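Local atomic coordinates of VP1 (Merkel cell polyomavirus, PDB entry 4FMH), a protein that builds the disulfide-linked pentameric units of the Merkel cell polyomavirus capsid and binds sialylated oligosaccharide receptors through its jelly-roll domain. Residues I21-L26 / N279-K284; N29-V34 / N44-T49; S128-H133 / V259-K264. All coordinates share one frame; numbering follows the deposited sequence. Where two conformers were deposited one is given.

Contact 1. Residues I21-L26 / N279-K284; sequences ITQIEL and NVTLRK
Thr-22 with Leu-282, and Ile-24 with Val-280, form the two hydrogen-bonded pairs that join strand 21-26 antiparallel to strand 279-284 in the jelly roll. Each pair exchanges two backbone bonds; that from Leu-282 N to Thr-22 O, 2.9 Å long, is almost straight at 178°. The same carbonyls also accept CA-H...O contacts, such as Ile-21 CA to Leu-282 O at 3.3 Å.

The tight side is apolar. Leu-282, its CG anti to the carbonyl carbon (chi1 -51°), leans CD1 toward the first strand, 3.9 Å from CG1 of Ile-24 in one of that residue's two modelled conformers. Thr-22 lies alongside Leu-282 and offers it a methyl, CG2 to CD1 being 4.1 Å. Val-280 and Leu-282 are buried against Leu-251 of strand 250-263, while Ile-24 packs on Val-75; branched aliphatic chains suit such a place.

The other side, with Ile-21, Gln-23 and Glu-25, is loose and open to solvent. Here Ile-21 CG2 meets Thr-281 CG2 at 3.7 Å, and in the conformer given Gln-23 lies beside Thr-281. Arg-283 turns its guanidinium away to a salt bridge with Glu-93, and Glu-25 packs on Ser-205 of a neighbouring subunit.

Backbone bonds that do not depend on side-chain type therefore set the pairing, leaving the Leu-282 face to be mainly apolar and the Gln-23 face mainly polar.

Contact 2. Residues N29-V34 / N44-T49; sequences NPRMGV and NWYTYT. With SIA (N-acetyl-alpha-neuraminic acid), chain U.
Val-34 rests on the type II beta turn from Trp-45 to Tyr-48, in the long loop after strand 11-28 of the jelly roll. Its CG1, anti to the backbone N (chi1 -178°), reaches Tyr-46 N at 3.6 Å, while CG2 crosses to Trp-45 CB at 3.8 Å. A compact branched side chain fits against this turn of backbone. Val-34 N also donates to Tyr-48 O (3.3 Å), nearly along the C=O axis, and a bridging water gives its protons to Pro-30 O and Val-34 O and accepts Met-32 N.

The Tyr-46 ring lies between several groups. Thr-47 CG2 sits over the centre of one face, itself touched by Pro-30 CG at 3.7 Å. At the ring's edge comes Arg-31 NH1, its guanidinium turned 38° from the ring plane, and a second water joins NH1 to Tyr-46 OH. The Asn-29 amide stands steeply to the ring, its OD1 bonded to Leu-181 of a neighbouring subunit; Arg-31 NE is salt-bridged to Asp-192.

Trp-45 places CZ3 over the centre of the Tyr-48 ring, 4.1 Å above its plane. The Trp-45 indole also projects to the receptor pocket, where NE1 makes a weak, bent bond (3.2 Å) to O10 of the sialic acid.

Contact 3. Residues S128-H133 / V259-K264; sequences SGVNYH and VGFLFK. With SIA (N-acetyl-alpha-neuraminic acid), chain U.
Phe-261 N gives Ser-128 O a straight hydrogen bond (2.8 Å, 178°) where the loop leading into strand 131-133 passes strand 259-263, two antiparallel neighbours of the jelly-roll sheet whose short segments run at 145° to each other, well short of exactly antiparallel. The donor stands above the carbonyl plane, and farther along Gly-260 CA comes to 3.2 Å from Val-130 O in a CA-H...O contact.

Glycine suits both close points. Gly-129 and Gly-260 each have positive phi, and neither place has room for a side chain: a CB on Gly-260 would run into Ser-128 N, and one on Gly-129 into the Phe-261 ring.

Beyond them Val-130 leans across to Phe-261, CG2 meeting CE2 at 3.7 Å in oblique apolar contact. A neighbouring subunit adds to this layer, its Val-110 packing on Phe-261 and its His-119 on Phe-263, so large hydrophobic rings fit a buried intersubunit site.

At the other end a polar chain runs beside Val-259. His-133, with CG anti to the carbonyl carbon (chi1 -59°), directs NE2 to a lone pair of Asn-131 OD1 (2.6 Å), the acceptor lying in the ring plane. Asn-131 ND2 passes the chain on to Gly-129 O at 3.2 Å, and also bonds Thr-224. Because His-133 ND1 is bonded to Asp-257, the carboxylate may favour a protonated imidazole. Val-259 CG1 touches the edge of this ring, 3.7 Å from CE1.

Past the strand, Lys-264 reaches out to the receptor. It makes a salt bridge to Asp-51 and a cation-pi contact with Trp-45, and its extended chain brings NZ to 3.0 Å from O4 of the sialic acid in a hydrogen bond.

How the contacts relate
Contact 1 is a surface contact, whereas contacts 2 and 3 are buried and lie toward the receptor end of the molecule; contacts 1 and 3 fall on opposite sides of the chain's centre. The first is regular strand pairing, its strand 269-287 being the sheet neighbour of strand 250-263, which carries contact 3. Contact 2 has no regular strand, and relies on a turn, bridging water and aromatic rings; contact 3 mixes loop and strand, glycines and a relay of polar side chains. Contacts 2 and 3 meet where Trp-45 and Tyr-48 pack on Leu-262, and from there Trp-45 and Lys-264 both reach the same sialic acid, Trp-45 by a weak bond, a role that contact 1 does not share.

Contact 1. Residues I21-L26 / N279-K284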
loop_
_atom_site.group_PDB
_atom_site.type_symbol
_atom_site.label_atom_id
_atom_site.label_comp_id
_atom_site.label_asym_id
_atom_site.label_seq_id
_atom_site.Cartn_x
_atom_site.Cartn_y
_atom_site.Cartn_z
ATOM N N ILE B 21 26.850 8.721 27.052
ATOM C CA ILE B 21 26.294 8.229 25.784
ATOM C C ILE B 21 27.409 7.824 24.823
ATOM O O ILE B 21 28.419 8.521 24.703
ATOM C CB ILE B 21 25.371 9.280 25.108
ATOM C CG1 ILE B 21 24.208 9.657 26.032
ATOM C CG2 ILE B 21 24.831 8.761 23.777
ATOM C CD1 ILE B 21 23.615 11.022 25.753
ATOM N N THR B 22 27.218 6.692 24.146
ATOM C CA THR B 22 28.165 6.218 23.144
ATOM C C THR B 22 27.425 5.740 21.888
ATOM O O THR B 22 26.215 5.492 21.935
ATOM C CB THR B 22 29.111 5.122 23.722
ATOM O OG1 THR B 22 30.288 5.022 22.912
ATOM C CG2 THR B 22 28.425 3.759 23.799
ATOM N N GLN B 23 28.149 5.771 20.771
ATOM C CA GLN B 23 27.614 5.484 19.450
ATOM C C GLN B 23 28.454 4.373 18.851
ATOM O O GLN B 23 29.674 4.496 18.717
ATOM C CB GLN B 23 27.683 6.718 18.548
ATOM C CG GLN B 23 26.937 7.939 19.072
ATOM C CD GLN B 23 25.468 7.950 18.698
ATOM O OE1 GLN B 23 24.940 6.975 18.158
ATOM N NE2 GLN B 23 24.799 9.064 18.978
ATOM N N ILE B 24 27.787 3.268 18.518
ATOM C CA ILE B 24 28.425 2.080 17.941
ATOM C C ILE B 24 27.999 1.907 16.475
ATOM O O ILE B 24 26.814 2.023 16.163
ATOM C CB ILE B 24 28.079 0.803 18.774
ATOM C CG1 ILE B 24 28.777 0.831 20.151
ATOM C CG2 ILE B 24 28.385 -0.494 18.001
ATOM C CD1 ILE B 24 30.310 0.778 20.115
ATOM N N GLU B 25 28.970 1.639 15.594
ATOM C CA GLU B 25 28.731 1.458 14.157
ATOM C C GLU B 25 29.181 0.067 13.721
ATOM O O GLU B 25 30.218 -0.414 14.172
ATOM C CB GLU B 25 29.528 2.474 13.345
ATOM C CG GLU B 25 28.922 3.855 13.236
ATOM C CD GLU B 25 29.518 4.658 12.077
ATOM O OE1 GLU B 25 30.208 4.062 11.219
ATOM O OE2 GLU B 25 29.287 5.884 12.021
ATOM N N LEU B 26 28.412 -0.555 12.837
ATOM C CA LEU B 26 28.832 -1.795 12.198
ATOM C C LEU B 26 28.008 -2.044 10.951
ATOM O O LEU B 26 27.005 -1.374 10.693
ATOM C CB LEU B 26 28.707 -3.003 13.140
ATOM C CG LEU B 26 27.297 -3.396 13.603
ATOM C CD1 LEU B 26 27.134 -4.916 13.711
ATOM C CD2 LEU B 26 26.979 -2.720 14.920
ATOM N N ASN B 279 23.801 1.938 13.199
ATOM C CA ASN B 279 24.375 2.897 14.149
ATOM C C ASN B 279 23.493 2.922 15.406
ATOM O O ASN B 279 22.398 3.481 15.389
ATOM C CB ASN B 279 24.488 4.296 13.524
ATOM C CG ASN B 279 25.313 5.266 14.373
ATOM O OD1 ASN B 279 25.194 5.307 15.594
ATOM N ND2 ASN B 279 26.148 6.056 13.717
ATOM N N VAL B 280 23.979 2.309 16.488
ATOM C CA VAL B 280 23.211 2.160 17.721
ATOM C C VAL B 280 23.678 3.160 18.771
ATOM O O VAL B 280 24.866 3.260 19.043
ATOM C CB VAL B 280 23.340 0.724 18.295
ATOM C CG1 VAL B 280 22.541 0.579 19.583
ATOM C CG2 VAL B 280 22.889 -0.306 17.267
ATOM N N THR B 281 22.736 3.899 19.351
ATOM C CA THR B 281 23.032 4.829 20.436
ATOM C C THR B 281 22.754 4.142 21.760
ATOM O O THR B 281 21.677 3.574 21.958
ATOM C CB THR B 281 22.182 6.122 20.332
ATOM O OG1 THR B 281 22.469 6.779 19.096
ATOM C CG2 THR B 281 22.480 7.085 21.482
ATOM N N LEU B 282 23.729 4.194 22.665
ATOM C CA LEU B 282 23.576 3.592 23.982
ATOM C C LEU B 282 23.873 4.594 25.093
ATOM O O LEU B 282 24.669 5.517 24.919
ATOM C CB LEU B 282 24.457 2.345 24.132
ATOM C CG LEU B 282 24.365 1.267 23.044
ATOM C CD1 LEU B 282 25.464 1.473 22.018
ATOM C CD2 LEU B 282 24.475 -0.125 23.652
ATOM N N ARG B 283 23.213 4.411 26.231
ATOM C CA ARG B 283 23.474 5.236 27.406
ATOM C C ARG B 283 23.756 4.343 28.611
ATOM O O ARG B 283 23.375 3.172 28.625
ATOM C CB ARG B 283 22.290 6.164 27.696
ATOM C CG ARG B 283 21.026 5.435 28.126
ATOM C CD ARG B 283 19.897 6.382 28.443
ATOM N NE ARG B 283 18.660 5.638 28.655
ATOM C CZ ARG B 283 17.442 6.156 28.557
ATOM N NH1 ARG B 283 17.281 7.435 28.256
ATOM N NH2 ARG B 283 16.382 5.388 28.761
ATOM N N LYS B 284 24.426 4.902 29.616
ATOM C CA LYS B 284 24.726 4.168 30.841
ATOM C C LYS B 284 23.510 4.155 31.767
ATOM O O LYS B 284 22.862 5.182 31.974
ATOM C CB LYS B 284 25.932 4.782 31.552
ATOM C CG LYS B 284 27.244 4.692 30.782
ATOM C CD LYS B 284 28.351 5.454 31.508
ATOM C CE LYS B 284 29.634 5.489 30.696
ATOM N NZ LYS B 284 30.735 6.184 31.419
#

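Contact 2. Residues N29-V34 / N44-T49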
loop_
_atom_site.group_PDB
_atom_site.type_symbol
_atom_site.label_atom_id
_atom_site.label_comp_id
_atom_site.label_asym_id
_atom_site.label_seq_id
_atom_site.Cartn_x
_atom_site.Cartn_y
_atom_site.Cartn_z
ATOM N N ASN B 29 27.450 -8.289 6.453
ATOM C CA ASN B 29 27.255 -8.834 5.105
ATOM C C ASN B 29 26.324 -10.035 5.121
ATOM O O ASN B 29 26.263 -10.761 6.120
ATOM C CB ASN B 29 28.589 -9.192 4.461
ATOM C CG ASN B 29 29.235 -8.010 3.783
ATOM O OD1 ASN B 29 28.593 -7.289 3.008
ATOM N ND2 ASN B 29 30.516 -7.795 4.070
ATOM N N PRO B 30 25.585 -10.250 4.013
ATOM C CA PRO B 30 24.555 -11.293 4.004
ATOM C C PRO B 30 25.143 -12.704 3.960
ATOM O O PRO B 30 26.235 -12.911 3.408
ATOM C CB PRO B 30 23.764 -10.991 2.725
ATOM C CG PRO B 30 24.739 -10.333 1.832
ATOM C CD PRO B 30 25.641 -9.520 2.733
ATOM N N ARG B 31 24.427 -13.654 4.557
ATOM C CA ARG B 31 24.859 -15.051 4.598
ATOM C C ARG B 31 23.813 -15.938 3.912
ATOM O O ARG B 31 23.072 -16.692 4.558
ATOM C CB ARG B 31 25.133 -15.495 6.044
ATOM C CG ARG B 31 26.176 -14.649 6.805
ATOM C CD ARG B 31 27.532 -14.604 6.091
ATOM N NE ARG B 31 28.521 -13.790 6.803
ATOM C CZ ARG B 31 29.393 -12.973 6.208
ATOM N NH1 ARG B 31 29.398 -12.833 4.887
ATOM N NH2 ARG B 31 30.256 -12.277 6.938
ATOM N N MET B 32 23.786 -15.841 2.588
ATOM C CA MET B 32 22.776 -16.475 1.745
ATOM C C MET B 32 23.027 -17.949 1.441
ATOM O O MET B 32 22.133 -18.646 0.953
ATOM C CB MET B 32 22.654 -15.694 0.431
ATOM C CG MET B 32 22.142 -14.264 0.598
ATOM S SD MET B 32 20.428 -14.169 1.176
ATOM C CE MET B 32 20.629 -13.785 2.914
ATOM N N GLY B 33 24.241 -18.423 1.712
ATOM C CA GLY B 33 24.586 -19.816 1.455
ATOM C C GLY B 33 26.024 -19.925 0.991
ATOM O O GLY B 33 26.779 -20.740 1.509
ATOM N N VAL B 34 26.392 -19.117 -0.003
ATOM C CA VAL B 34 27.800 -18.865 -0.294
ATOM C C VAL B 34 28.207 -17.695 0.601
ATOM O O VAL B 34 27.944 -16.522 0.289
ATOM C CB VAL B 34 28.061 -18.558 -1.783
ATOM C CG1 VAL B 34 29.551 -18.357 -2.039
ATOM C CG2 VAL B 34 27.518 -19.673 -2.655
ATOM N N ASN B 44 32.399 -16.560 -6.325
ATOM C CA ASN B 44 31.713 -15.681 -7.274
ATOM C C ASN B 44 30.214 -15.593 -6.986
ATOM O O ASN B 44 29.540 -14.660 -7.434
ATOM C CB ASN B 44 31.968 -16.102 -8.724
ATOM C CG ASN B 44 31.463 -17.492 -9.027
ATOM O OD1 ASN B 44 30.433 -17.660 -9.685
ATOM N ND2 ASN B 44 32.187 -18.500 -8.554
ATOM N N TRP B 45 29.704 -16.560 -6.227
ATOM C CA TRP B 45 28.302 -16.557 -5.829
ATOM C C TRP B 45 28.065 -16.014 -4.409
ATOM O O TRP B 45 26.991 -16.192 -3.842
ATOM C CB TRP B 45 27.674 -17.940 -6.031
ATOM C CG TRP B 45 27.420 -18.248 -7.492
ATOM C CD1 TRP B 45 27.946 -19.277 -8.218
ATOM C CD2 TRP B 45 26.605 -17.492 -8.397
ATOM N NE1 TRP B 45 27.491 -19.220 -9.521
ATOM C CE2 TRP B 45 26.669 -18.134 -9.656
ATOM C CE3 TRP B 45 25.812 -16.342 -8.262
ATOM C CZ2 TRP B 45 25.971 -17.661 -10.776
ATOM C CZ3 TRP B 45 25.126 -15.868 -9.376
ATOM C CH2 TRP B 45 25.207 -16.533 -10.617
ATOM N N TYR B 46 29.076 -15.345 -3.860
ATOM C CA TYR B 46 28.960 -14.641 -2.585
ATOM C C TYR B 46 27.779 -13.666 -2.620
ATOM O O TYR B 46 27.657 -12.860 -3.544
ATOM C CB TYR B 46 30.261 -13.896 -2.303
ATOM C CG TYR B 46 30.270 -13.014 -1.084
ATOM C CD1 TYR B 46 30.017 -13.535 0.190
ATOM C CD2 TYR B 46 30.581 -11.659 -1.197
ATOM C CE1 TYR B 46 30.050 -12.717 1.320
ATOM C CE2 TYR B 46 30.615 -10.836 -0.080
ATOM C CZ TYR B 46 30.348 -11.370 1.172
ATOM O OH TYR B 46 30.385 -10.550 2.270
ATOM N N THR B 47 26.938 -13.761 -1.590
ATOM C CA THR B 47 25.663 -13.015 -1.429
ATOM C C THR B 47 24.482 -13.640 -2.180
ATOM O O THR B 47 23.400 -13.049 -2.248
ATOM C CB THR B 47 25.761 -11.459 -1.679
ATOM O OG1 THR B 47 25.759 -11.180 -3.085
ATOM C CG2 THR B 47 27.000 -10.856 -1.019
ATOM N N TYR B 48 24.696 -14.843 -2.708
ATOM C CA TYR B 48 23.651 -15.620 -3.373
ATOM C C TYR B 48 23.567 -17.042 -2.805
ATOM O O TYR B 48 24.461 -17.496 -2.067
ATOM C CB TYR B 48 23.907 -15.716 -4.887
ATOM C CG TYR B 48 23.935 -14.406 -5.632
ATOM C CD1 TYR B 48 22.788 -13.926 -6.274
ATOM C CD2 TYR B 48 25.113 -13.651 -5.720
ATOM C CE1 TYR B 48 22.806 -12.720 -6.969
ATOM C CE2 TYR B 48 25.141 -12.445 -6.421
ATOM C CZ TYR B 48 23.981 -11.991 -7.035
ATOM O OH TYR B 48 23.995 -10.803 -7.721
ATOM N N THR B 49 22.489 -17.732 -3.156
ATOM C CA THR B 49 22.384 -19.169 -2.967
ATOM C C THR B 49 22.914 -19.826 -4.242
ATOM O O THR B 49 23.317 -19.134 -5.187
ATOM C CB THR B 49 20.915 -19.624 -2.766
ATOM O OG1 THR B 49 20.146 -19.307 -3.936
ATOM C CG2 THR B 49 20.289 -18.965 -1.547
HETATM C C1 SIA U . 22.619 -23.091 -15.446
HETATM C C2 SIA U . 24.131 -22.857 -15.402
HETATM C C3 SIA U . 24.411 -21.483 -14.763
HETATM C C4 SIA U . 24.240 -21.445 -13.241
HETATM C C5 SIA U . 24.982 -22.597 -12.566
HETATM C C6 SIA U . 24.658 -23.949 -13.215
HETATM C C7 SIA U . 25.557 -25.051 -12.625
HETATM C C8 SIA U . 25.067 -26.484 -12.882
HETATM C C9 SIA U . 25.303 -26.966 -14.311
HETATM C C10 SIA U . 25.580 -22.397 -10.192
HETATM C C11 SIA U . 25.064 -22.404 -8.787
HETATM N N5 SIA U . 24.661 -22.581 -11.147
HETATM O O1A SIA U . 21.854 -22.106 -15.579
HETATM O O1B SIA U . 22.166 -24.260 -15.367
HETATM O O4 SIA U . 24.735 -20.205 -12.701
HETATM O O6 SIA U . 24.808 -23.892 -14.651
HETATM O O7 SIA U . 26.904 -24.880 -13.089
HETATM O O8 SIA U . 25.721 -27.399 -11.988
HETATM O O9 SIA U . 24.078 -26.828 -15.034
HETATM O O10 SIA U . 26.766 -22.236 -10.430
HETATM O O HOH W 1 26.154 -14.674 1.330
HETATM O O HOH W 2 31.902 -11.094 4.404
#

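Contact 3. Residues S128-H133 / V259-K264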
loop_
_atom_site.group_PDB
_atom_site.type_symbol
_atom_site.label_atom_id
_atom_site.label_comp_id
_atom_site.label_asym_id
_atom_site.label_seq_id
_atom_site.Cartn_x
_atom_site.Cartn_y
_atom_site.Cartn_z
ATOM N N SER B 128 13.795 -9.879 -7.994
ATOM C CA SER B 128 12.413 -9.726 -7.540
ATOM C C SER B 128 11.896 -11.044 -6.982
ATOM O O SER B 128 12.549 -12.083 -7.103
ATOM C CB SER B 128 11.519 -9.256 -8.694
ATOM O OG SER B 128 11.656 -10.098 -9.822
ATOM N N GLY B 129 10.722 -10.999 -6.363
ATOM C CA GLY B 129 10.129 -12.195 -5.778
ATOM C C GLY B 129 10.248 -12.220 -4.266
ATOM O O GLY B 129 9.957 -11.224 -3.597
ATOM N N VAL B 130 10.660 -13.366 -3.729
ATOM C CA VAL B 130 10.689 -13.565 -2.278
ATOM C C VAL B 130 11.586 -12.542 -1.578
ATOM O O VAL B 130 12.778 -12.438 -1.883
ATOM C CB VAL B 130 11.128 -15.000 -1.900
ATOM C CG1 VAL B 130 11.273 -15.139 -0.383
ATOM C CG2 VAL B 130 10.124 -16.034 -2.452
ATOM N N ASN B 131 10.985 -11.779 -0.661
ATOM C CA ASN B 131 11.733 -10.912 0.251
ATOM C C ASN B 131 11.554 -11.340 1.695
ATOM O O ASN B 131 10.467 -11.772 2.101
ATOM C CB ASN B 131 11.304 -9.446 0.114
ATOM C CG ASN B 131 12.083 -8.705 -0.961
ATOM O OD1 ASN B 131 12.904 -7.835 -0.656
ATOM N ND2 ASN B 131 11.831 -9.045 -2.224
ATOM N N TYR B 132 12.628 -11.210 2.468
ATOM C CA TYR B 132 12.564 -11.391 3.909
ATOM C C TYR B 132 13.512 -10.390 4.533
ATOM O O TYR B 132 14.713 -10.392 4.232
ATOM C CB TYR B 132 12.959 -12.822 4.297
ATOM C CG TYR B 132 12.854 -13.130 5.776
ATOM C CD1 TYR B 132 11.614 -13.402 6.370
ATOM C CD2 TYR B 132 13.993 -13.156 6.583
ATOM C CE1 TYR B 132 11.511 -13.686 7.738
ATOM C CE2 TYR B 132 13.903 -13.433 7.951
ATOM C CZ TYR B 132 12.666 -13.700 8.518
ATOM O OH TYR B 132 12.587 -13.982 9.864
ATOM N N HIS B 133 12.969 -9.536 5.399
ATOM C CA HIS B 133 13.751 -8.481 6.027
ATOM C C HIS B 133 13.476 -8.413 7.510
ATOM O O HIS B 133 12.325 -8.326 7.935
ATOM C CB HIS B 133 13.467 -7.132 5.373
ATOM C CG HIS B 133 13.772 -7.117 3.913
ATOM N ND1 HIS B 133 15.052 -6.961 3.424
ATOM C CD2 HIS B 133 12.974 -7.304 2.837
ATOM C CE1 HIS B 133 15.023 -7.027 2.105
ATOM N NE2 HIS B 133 13.775 -7.232 1.724
ATOM N N VAL B 259 16.464 -10.220 -0.891
ATOM C CA VAL B 259 15.886 -9.176 -1.761
ATOM C C VAL B 259 15.276 -9.718 -3.053
ATOM O O VAL B 259 14.801 -8.948 -3.894
ATOM C CB VAL B 259 16.908 -8.067 -2.103
ATOM C CG1 VAL B 259 17.247 -7.251 -0.858
ATOM C CG2 VAL B 259 18.169 -8.653 -2.761
ATOM N N GLY B 260 15.295 -11.038 -3.217
ATOM C CA GLY B 260 14.668 -11.644 -4.389
ATOM C C GLY B 260 15.551 -12.608 -5.149
ATOM O O GLY B 260 16.654 -12.937 -4.701
ATOM N N PHE B 261 15.049 -13.059 -6.300
ATOM C CA PHE B 261 15.725 -14.052 -7.127
ATOM C C PHE B 261 16.531 -13.414 -8.244
ATOM O O PHE B 261 16.088 -12.438 -8.861
ATOM C CB PHE B 261 14.720 -14.990 -7.805
ATOM C CG PHE B 261 13.938 -15.860 -6.865
ATOM C CD1 PHE B 261 14.520 -16.977 -6.277
ATOM C CD2 PHE B 261 12.591 -15.583 -6.608
ATOM C CE1 PHE B 261 13.778 -17.803 -5.423
ATOM C CE2 PHE B 261 11.843 -16.404 -5.758
ATOM C CZ PHE B 261 12.448 -17.512 -5.166
ATOM N N LEU B 262 17.703 -13.994 -8.510
ATOM C CA LEU B 262 18.400 -13.790 -9.767
ATOM C C LEU B 262 17.866 -14.844 -10.731
ATOM O O LEU B 262 17.977 -16.051 -10.473
ATOM C CB LEU B 262 19.910 -13.943 -9.591
ATOM C CG LEU B 262 20.793 -13.701 -10.828
ATOM C CD1 LEU B 262 20.741 -12.241 -11.299
ATOM C CD2 LEU B 262 22.226 -14.139 -10.562
ATOM N N PHE B 263 17.259 -14.385 -11.815
ATOM C CA PHE B 263 16.676 -15.269 -12.823
ATOM C C PHE B 263 17.689 -15.529 -13.920
ATOM O O PHE B 263 18.063 -14.609 -14.651
ATOM C CB PHE B 263 15.434 -14.615 -13.430
ATOM C CG PHE B 263 14.242 -14.606 -12.507
ATOM C CD1 PHE B 263 14.089 -13.610 -11.554
ATOM C CD2 PHE B 263 13.277 -15.596 -12.600
ATOM C CE1 PHE B 263 12.982 -13.599 -10.694
ATOM C CE2 PHE B 263 12.163 -15.598 -11.745
ATOM C CZ PHE B 263 12.023 -14.598 -10.790
ATOM N N LYS B 264 18.125 -16.780 -14.027
ATOM C CA LYS B 264 19.155 -17.159 -14.989
ATOM C C LYS B 264 18.530 -17.673 -16.292
ATOM O O LYS B 264 17.439 -18.240 -16.276
ATOM C CB LYS B 264 20.082 -18.219 -14.382
ATOM C CG LYS B 264 20.715 -17.790 -13.058
ATOM C CD LYS B 264 21.515 -18.923 -12.436
ATOM C CE LYS B 264 22.214 -18.450 -11.166
ATOM N NZ LYS B 264 22.843 -19.579 -10.424
HETATM C C1 SIA U . 22.619 -23.091 -15.446
HETATM C C2 SIA U . 24.131 -22.857 -15.402
HETATM C C3 SIA U . 24.411 -21.483 -14.763
HETATM C C4 SIA U . 24.240 -21.445 -13.241
HETATM C C5 SIA U . 24.982 -22.597 -12.566
HETATM C C6 SIA U . 24.658 -23.949 -13.215
HETATM C C7 SIA U . 25.557 -25.051 -12.625
HETATM C C8 SIA U . 25.067 -26.484 -12.882
HETATM C C9 SIA U . 25.303 -26.966 -14.311
HETATM C C10 SIA U . 25.580 -22.397 -10.192
HETATM C C11 SIA U . 25.064 -22.404 -8.787
HETATM N N5 SIA U . 24.661 -22.581 -11.147
HETATM O O1A SIA U . 21.854 -22.106 -15.579
HETATM O O1B SIA U . 22.166 -24.260 -15.367
HETATM O O4 SIA U . 24.735 -20.205 -12.701
HETATM O O6 SIA U . 24.808 -23.892 -14.651
HETATM O O7 SIA U . 26.904 -24.880 -13.089
HETATM O O8 SIA U . 25.721 -27.399 -11.988
HETATM O O9 SIA U . 24.078 -26.828 -15.034
HETATM O O10 SIA U . 26.766 -22.236 -10.430
#